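Local coordinates for like-Sm ribonucleoprotein core (Methanococcus vannielii SB, PDB 5MKI), which probably binds RNA, with a site for uridine nucleotides, as a ring of seven identical Sm-fold subunits, at residues G26-G31 against K48-E53; V42-A47 against L60-D65; D9-S14 against G31-Y36. All blocks are in the same frame, centred on the assembly; numbering follows the deposited sequence.

Interaction 1 of 3, residues G26-G31 against K48-E53; sequences GKLVKG and KIESDE
K30 and K48 form a hydrogen-bonded pair between antiparallel strands in the strongly bent sheet of the Sm fold. K30 N bonds to K48 O at 2.8 Å, and K48 N returns a bond to K30 O. The neighbouring pair, V29 and I49, is non-hydrogen-bonded and sits on the other face. There I49 CD1 packs on V29 CG1 at 3.6 Å and also meets V29 CG2. Past I49, E50 N bonds to L28 O at 3.1 Å. The E50 side chain then folds back on L28. A bend at chi2 (-67°) brings CD beside L28 CB, and OE2 accepts L28 N at 2.8 Å from above the carboxylate plane. E50 OE2 also lies 2.9 Å from L28 O; two acceptors this close would probably repel, an effect offset by the bond from L28 N. Further out, V29 and I49 pack on L60 and on Y69 of a neighbouring subunit. K48 NZ forms a salt bridge with E56, and K30 NZ a weak hydrogen bond with N18. N18 and E56 bind calcium at separate sites in a structure of this protein; none is bound to this chain here. The lysine chains lie side by side, with K30 CE 4.0 Å from K48 CD.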
# COMPACT_ATOMS: atom_id res chain seq x y z
N GLY A 26 8.76 14.70 -4.24
CA GLY A 26 9.45 15.98 -4.26
C GLY A 26 8.73 17.08 -5.02
O GLY A 26 9.09 18.25 -4.86
N LYS A 27 7.74 16.74 -5.84
CA LYS A 27 6.97 17.75 -6.55
C LYS A 27 6.23 18.67 -5.58
O LYS A 27 5.84 18.28 -4.48
CB LYS A 27 5.97 17.09 -7.50
CG LYS A 27 6.60 16.32 -8.64
CD LYS A 27 5.56 15.98 -9.70
CE LYS A 27 6.11 15.03 -10.74
NZ LYS A 27 6.61 13.77 -10.14
N LEU A 28 6.05 19.92 -6.02
CA LEU A 28 5.17 20.89 -5.38
C LEU A 28 4.10 21.30 -6.39
O LEU A 28 4.42 21.74 -7.49
CB LEU A 28 5.94 22.14 -4.94
CG LEU A 28 6.57 22.23 -3.55
CD1 LEU A 28 7.79 21.32 -3.43
CD2 LEU A 28 6.91 23.69 -3.23
N VAL A 29 2.83 21.15 -6.01
CA VAL A 29 1.71 21.58 -6.83
C VAL A 29 0.99 22.70 -6.09
O VAL A 29 0.56 22.51 -4.95
CB VAL A 29 0.73 20.43 -7.15
CG1 VAL A 29 -0.24 20.86 -8.21
CG2 VAL A 29 1.49 19.18 -7.58
N LYS A 30 0.86 23.85 -6.74
CA LYS A 30 0.29 25.05 -6.13
C LYS A 30 -0.95 25.45 -6.91
O LYS A 30 -0.93 25.46 -8.14
CB LYS A 30 1.32 26.19 -6.13
CG LYS A 30 0.76 27.55 -5.70
CD LYS A 30 1.74 28.70 -5.95
CE LYS A 30 1.05 29.91 -6.59
NZ LYS A 30 0.82 31.04 -5.63
N GLY A 31 -2.03 25.78 -6.20
CA GLY A 31 -3.25 26.14 -6.89
C GLY A 31 -4.34 26.56 -5.92
O GLY A 31 -4.15 26.59 -4.70
N LYS A 48 -0.17 25.19 -10.65
CA LYS A 48 1.19 25.34 -11.12
C LYS A 48 2.07 24.30 -10.47
O LYS A 48 2.01 24.10 -9.25
CB LYS A 48 1.74 26.74 -10.81
CG LYS A 48 0.89 27.90 -11.36
CD LYS A 48 1.04 29.15 -10.49
CE LYS A 48 0.32 30.35 -11.09
NZ LYS A 48 -0.43 31.17 -10.06
N ILE A 49 2.90 23.62 -11.26
CA ILE A 49 3.97 22.79 -10.73
C ILE A 49 5.23 23.64 -10.64
O ILE A 49 5.60 24.31 -11.61
CB ILE A 49 4.21 21.55 -11.61
CG1 ILE A 49 2.89 20.96 -12.12
CG2 ILE A 49 5.05 20.53 -10.86
CD1 ILE A 49 1.92 20.57 -11.04
N GLU A 50 5.88 23.63 -9.47
CA GLU A 50 7.14 24.35 -9.35
C GLU A 50 8.21 23.78 -10.28
O GLU A 50 9.17 24.48 -10.60
CB GLU A 50 7.64 24.33 -7.90
CG GLU A 50 8.79 23.36 -7.59
CD GLU A 50 8.42 21.87 -7.72
OE1 GLU A 50 9.31 21.01 -7.53
OE2 GLU A 50 7.25 21.55 -8.01
N SER A 51 8.04 22.54 -10.72
CA SER A 51 8.91 21.92 -11.71
C SER A 51 8.63 22.39 -13.13
O SER A 51 9.03 21.71 -14.08
CB SER A 51 8.76 20.39 -11.65
OG SER A 51 8.59 19.93 -10.32
N ASP A 52 7.97 23.54 -13.29
CA ASP A 52 7.43 23.96 -14.58
C ASP A 52 6.64 25.25 -14.42
O ASP A 52 5.67 25.49 -15.15
CB ASP A 52 6.54 22.85 -15.17
CG ASP A 52 6.16 23.10 -16.61
OD1 ASP A 52 6.77 23.98 -17.25
OD2 ASP A 52 5.25 22.41 -17.11
N GLU A 53 7.05 26.10 -13.47
CA GLU A 53 6.25 27.25 -13.05
C GLU A 53 6.01 28.24 -14.18
O GLU A 53 6.42 29.41 -14.11
CB GLU A 53 6.92 27.94 -11.85
CG GLU A 53 8.45 27.92 -11.86
CD GLU A 53 9.05 28.10 -10.47
OE1 GLU A 53 10.26 27.82 -10.28
OE2 GLU A 53 8.31 28.51 -9.55

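Interaction 2 of 3, residues V42-A47 against L60-D65; sequences VALENA and LVVRGD
Two strands of the Sm fold, 42-44 and 60-62, pair antiparallel here, with V42 opposite V62 and L44 opposite L60. Each of these two pairs closes two backbone bonds. V62 N to V42 O is 2.8 Å and L44 N to L60 O is 2.7 Å. The backbone of L60, V61 and V62 also pairs with a strand of a neighbouring subunit. Just beyond, R63 NH1 and D65 OD1 form a 3.4 Å salt bridge. Both residues bind UMP in a structure of this protein. D65 and H39 O of a neighbouring subunit, bonded to R63 NH2, probably limit how the guanidinium turns. Between the bonded pairs, A43 and V61 form a non-hydrogen-bonded pair on the other face, with A43 CB 4.2 Å from V61 CG2. On the face of the leucines, V42 and V62 lie side by side. V42 CG2 stands between its own backbone N and carbonyl carbon and meets V62 CB at 3.8 Å. L44 CD1 reaches V62 CG2 at 3.9 Å. After the chain turns a corner at E45 and N46, A47 CB returns to L60 CG at 3.9 Å. The touching side chains are all buried and apolar, so the polar part of the pairing is main-chain N-H and C=O, joined by four hydrogen bonds.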
# COMPACT_ATOMS: atom_id res chain seq x y z
N VAL A 42 -7.64 16.25 -3.93
CA VAL A 42 -7.90 17.69 -4.00
C VAL A 42 -8.05 18.11 -5.46
O VAL A 42 -7.32 17.65 -6.35
CB VAL A 42 -6.81 18.53 -3.30
CG1 VAL A 42 -6.66 18.14 -1.83
CG2 VAL A 42 -5.46 18.40 -4.01
N ALA A 43 -9.03 18.99 -5.71
CA ALA A 43 -9.19 19.63 -7.01
C ALA A 43 -8.59 21.04 -6.91
O ALA A 43 -9.05 21.85 -6.10
CB ALA A 43 -10.66 19.69 -7.42
N LEU A 44 -7.56 21.31 -7.71
CA LEU A 44 -6.85 22.58 -7.68
C LEU A 44 -7.08 23.33 -8.99
O LEU A 44 -6.75 22.83 -10.07
CB LEU A 44 -5.35 22.37 -7.48
CG LEU A 44 -4.88 21.68 -6.21
CD1 LEU A 44 -3.40 21.33 -6.32
CD2 LEU A 44 -5.15 22.60 -5.03
N GLU A 45 -7.60 24.55 -8.88
CA GLU A 45 -7.90 25.39 -10.04
C GLU A 45 -6.72 26.31 -10.35
O GLU A 45 -6.09 26.85 -9.44
CB GLU A 45 -9.15 26.23 -9.77
CG GLU A 45 -9.68 26.96 -10.97
CD GLU A 45 -10.77 27.95 -10.60
OE1 GLU A 45 -10.43 29.00 -10.02
OE2 GLU A 45 -11.95 27.66 -10.89
N ASN A 46 -6.43 26.48 -11.64
CA ASN A 46 -5.33 27.34 -12.09
C ASN A 46 -4.03 26.96 -11.36
O ASN A 46 -3.40 27.77 -10.67
CB ASN A 46 -5.67 28.82 -11.89
CG ASN A 46 -6.74 29.30 -12.85
OD1 ASN A 46 -6.82 28.83 -13.99
ND2 ASN A 46 -7.59 30.21 -12.40
N ALA A 47 -3.64 25.70 -11.54
CA ALA A 47 -2.58 25.10 -10.75
C ALA A 47 -1.23 25.20 -11.45
O ALA A 47 -1.14 25.27 -12.68
CB ALA A 47 -2.89 23.63 -10.44
N LEU A 60 -6.52 20.76 -11.89
CA LEU A 60 -5.73 19.58 -11.56
C LEU A 60 -6.41 18.82 -10.43
O LEU A 60 -6.59 19.37 -9.33
CB LEU A 60 -4.32 19.95 -11.10
CG LEU A 60 -3.17 20.09 -12.08
CD1 LEU A 60 -1.85 19.93 -11.33
CD2 LEU A 60 -3.31 19.07 -13.21
N VAL A 61 -6.76 17.57 -10.66
CA VAL A 61 -7.24 16.71 -9.58
C VAL A 61 -6.08 15.82 -9.15
O VAL A 61 -5.56 15.03 -9.95
CB VAL A 61 -8.45 15.88 -10.02
CG1 VAL A 61 -8.83 14.84 -8.94
CG2 VAL A 61 -9.62 16.82 -10.31
N VAL A 62 -5.63 16.00 -7.90
CA VAL A 62 -4.46 15.33 -7.36
C VAL A 62 -4.94 14.17 -6.49
O VAL A 62 -5.85 14.33 -5.67
CB VAL A 62 -3.58 16.28 -6.54
CG1 VAL A 62 -2.35 15.56 -6.02
CG2 VAL A 62 -3.20 17.56 -7.35
N ARG A 63 -4.32 13.01 -6.67
CA ARG A 63 -4.69 11.83 -5.88
C ARG A 63 -4.02 11.89 -4.51
O ARG A 63 -2.79 11.98 -4.41
CB ARG A 63 -4.31 10.56 -6.63
CG ARG A 63 -5.12 9.35 -6.17
CD ARG A 63 -5.11 8.23 -7.19
NE ARG A 63 -5.97 7.12 -6.78
CZ ARG A 63 -5.61 6.18 -5.91
NH1 ARG A 63 -4.39 6.20 -5.39
NH2 ARG A 63 -6.45 5.20 -5.59
N GLY A 64 -4.83 11.82 -3.44
CA GLY A 64 -4.32 12.08 -2.10
C GLY A 64 -3.21 11.15 -1.62
O GLY A 64 -2.36 11.55 -0.83
N ASP A 65 -3.20 9.89 -2.09
CA ASP A 65 -2.16 8.96 -1.67
C ASP A 65 -0.76 9.42 -2.05
O ASP A 65 0.22 8.89 -1.52
CB ASP A 65 -2.39 7.56 -2.25
CG ASP A 65 -1.85 7.41 -3.66
OD1 ASP A 65 -1.96 8.38 -4.46
OD2 ASP A 65 -1.28 6.35 -3.99

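Interaction 3 of 3, residues D9-S14 against G31-Y36; sequences DALGKS and GRLKAY
D9 OD1 accepts a 2.8 Å hydrogen bond from a water that also binds Y36 OH. The water lies in the plane of the Y36 ring, at its edge, and bridges the start of helix 9-13 to the far end of the strand segment. Its distance to Y36 OH is unusually short, and therefore uncertain. The rest of the contact is mainly apolar. L11 CB sits over the centre of the Y36 ring, 3.6 Å from the centroid and almost on the ring normal, in a CH-pi contact. L11 CD1 comes down beside it, 3.5 Å from Y36 CD2. Near the hydroxyl end, G12 has no side chain, and its backbone comes close to the ring, with G12 N 3.4 Å from Y36 CE1. Y36 CG stands between the backbone N and the carbonyl carbon (chi1 76°), which brings the start of the ring under L11. In the Sm fold this short N-terminal helix packs against the bent sheet, here on strand 28-36. An alanine in place of Y36 would probably open a gap under L11 CB and beside G12, and would take from the water its bond to the hydroxyl. L33 makes the other half of the contact. It crosses L11 at about a right angle, with L33 CD2 4.1 Å from L11 CD2 and 3.5 Å from L11 O. L33 CB also approaches S14 O. L33 also packs on V19, V42 and L44. The backbone of Y36 bonds to a neighbouring subunit, and A10, on the helix, touches V61 of another. At the end of the helix, S14 OG makes a weak bond of 3.3 Å to A10 O.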
# COMPACT_ATOMS: atom_id res chain seq x y z
N ASP A 9 -10.38 19.48 8.48
CA ASP A 9 -11.22 20.68 8.49
C ASP A 9 -10.41 21.93 8.14
O ASP A 9 -10.98 22.92 7.66
CB ASP A 9 -11.88 20.88 9.85
CG ASP A 9 -13.13 20.04 10.03
OD1 ASP A 9 -13.40 19.19 9.17
OD2 ASP A 9 -13.83 20.23 11.04
N ALA A 10 -9.10 21.91 8.40
CA ALA A 10 -8.27 23.02 7.95
C ALA A 10 -8.31 23.18 6.44
O ALA A 10 -8.15 24.29 5.93
CB ALA A 10 -6.83 22.82 8.44
N LEU A 11 -8.54 22.08 5.69
CA LEU A 11 -8.73 22.20 4.25
C LEU A 11 -10.05 22.89 3.92
O LEU A 11 -10.11 23.75 3.04
CB LEU A 11 -8.67 20.83 3.56
CG LEU A 11 -7.29 20.19 3.42
CD1 LEU A 11 -7.39 18.85 2.73
CD2 LEU A 11 -6.37 21.08 2.65
N GLY A 12 -11.12 22.52 4.62
CA GLY A 12 -12.40 23.17 4.38
C GLY A 12 -12.34 24.67 4.58
O GLY A 12 -13.02 25.41 3.87
N LYS A 13 -11.52 25.14 5.53
CA LYS A 13 -11.35 26.57 5.73
C LYS A 13 -10.55 27.23 4.61
O LYS A 13 -10.67 28.44 4.40
CB LYS A 13 -10.66 26.84 7.07
CG LYS A 13 -11.41 26.28 8.27
CD LYS A 13 -10.67 26.55 9.58
CE LYS A 13 -11.61 26.45 10.79
NZ LYS A 13 -12.67 25.43 10.55
N SER A 14 -9.71 26.46 3.90
CA SER A 14 -8.89 26.97 2.82
C SER A 14 -9.56 26.90 1.47
O SER A 14 -8.89 27.15 0.45
CB SER A 14 -7.56 26.21 2.76
OG SER A 14 -6.77 26.48 3.89
N GLY A 31 -2.03 25.78 -6.20
CA GLY A 31 -3.25 26.14 -6.89
C GLY A 31 -4.34 26.56 -5.92
O GLY A 31 -4.15 26.59 -4.70
N ARG A 32 -5.50 26.88 -6.49
CA ARG A 32 -6.67 27.34 -5.73
C ARG A 32 -7.58 26.15 -5.41
O ARG A 32 -8.11 25.50 -6.32
CB ARG A 32 -7.43 28.40 -6.54
CG ARG A 32 -8.67 29.00 -5.87
CD ARG A 32 -9.44 29.87 -6.87
NE ARG A 32 -10.54 30.61 -6.25
CZ ARG A 32 -10.38 31.76 -5.59
NH1 ARG A 32 -9.17 32.29 -5.46
NH2 ARG A 32 -11.42 32.37 -5.06
N LEU A 33 -7.78 25.90 -4.12
CA LEU A 33 -8.45 24.68 -3.65
C LEU A 33 -9.96 24.80 -3.79
O LEU A 33 -10.61 25.55 -3.06
CB LEU A 33 -8.05 24.39 -2.21
CG LEU A 33 -8.61 23.11 -1.57
CD1 LEU A 33 -7.87 21.88 -2.08
CD2 LEU A 33 -8.55 23.20 -0.05
N LYS A 34 -10.53 24.00 -4.70
CA LYS A 34 -11.97 23.97 -4.97
C LYS A 34 -12.70 22.83 -4.26
O LYS A 34 -13.93 22.89 -4.13
CB LYS A 34 -12.23 23.83 -6.48
CG LYS A 34 -11.48 24.84 -7.33
CD LYS A 34 -11.92 26.24 -6.97
CE LYS A 34 -13.41 26.44 -7.28
NZ LYS A 34 -13.87 27.80 -6.88
N ALA A 35 -11.99 21.79 -3.83
CA ALA A 35 -12.65 20.61 -3.27
C ALA A 35 -11.59 19.68 -2.72
O ALA A 35 -10.46 19.66 -3.21
CB ALA A 35 -13.49 19.88 -4.33
N TYR A 36 -11.97 18.93 -1.69
CA TYR A 36 -11.14 17.89 -1.10
C TYR A 36 -12.06 16.86 -0.45
O TYR A 36 -13.24 17.13 -0.20
CB TYR A 36 -10.16 18.44 -0.06
CG TYR A 36 -10.86 18.77 1.23
CD1 TYR A 36 -11.65 19.91 1.33
CD2 TYR A 36 -10.78 17.93 2.33
CE1 TYR A 36 -12.32 20.21 2.50
CE2 TYR A 36 -11.45 18.22 3.50
CZ TYR A 36 -12.21 19.35 3.58
OH TYR A 36 -12.87 19.65 4.73
O HOH W 1 -12.95 18.07 6.69

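Interactions 1 and 2 pair strands of one antiparallel Sm-fold sheet, and interaction 3 packs helix 9-13 on it. Interactions 1 and 3 share strand 28-36 and G31, yet their centres are about 17 Å apart, on opposite sides of the chain's centre. The centre of interaction 2 lies about 11 Å from that of interaction 1 and about 10 Å from that of interaction 3. It touches both. V29 packs on L44 and L60, while E45 N and A43 N probably bond to R32 O and A35 O, respectively. Along the chain, interaction 3 closes before interaction 2 opens, whereas the segments of interaction 1 alternate with those of each of the others. Strand 60-62 carries the sheet into a neighbouring subunit of the seven-membered ring.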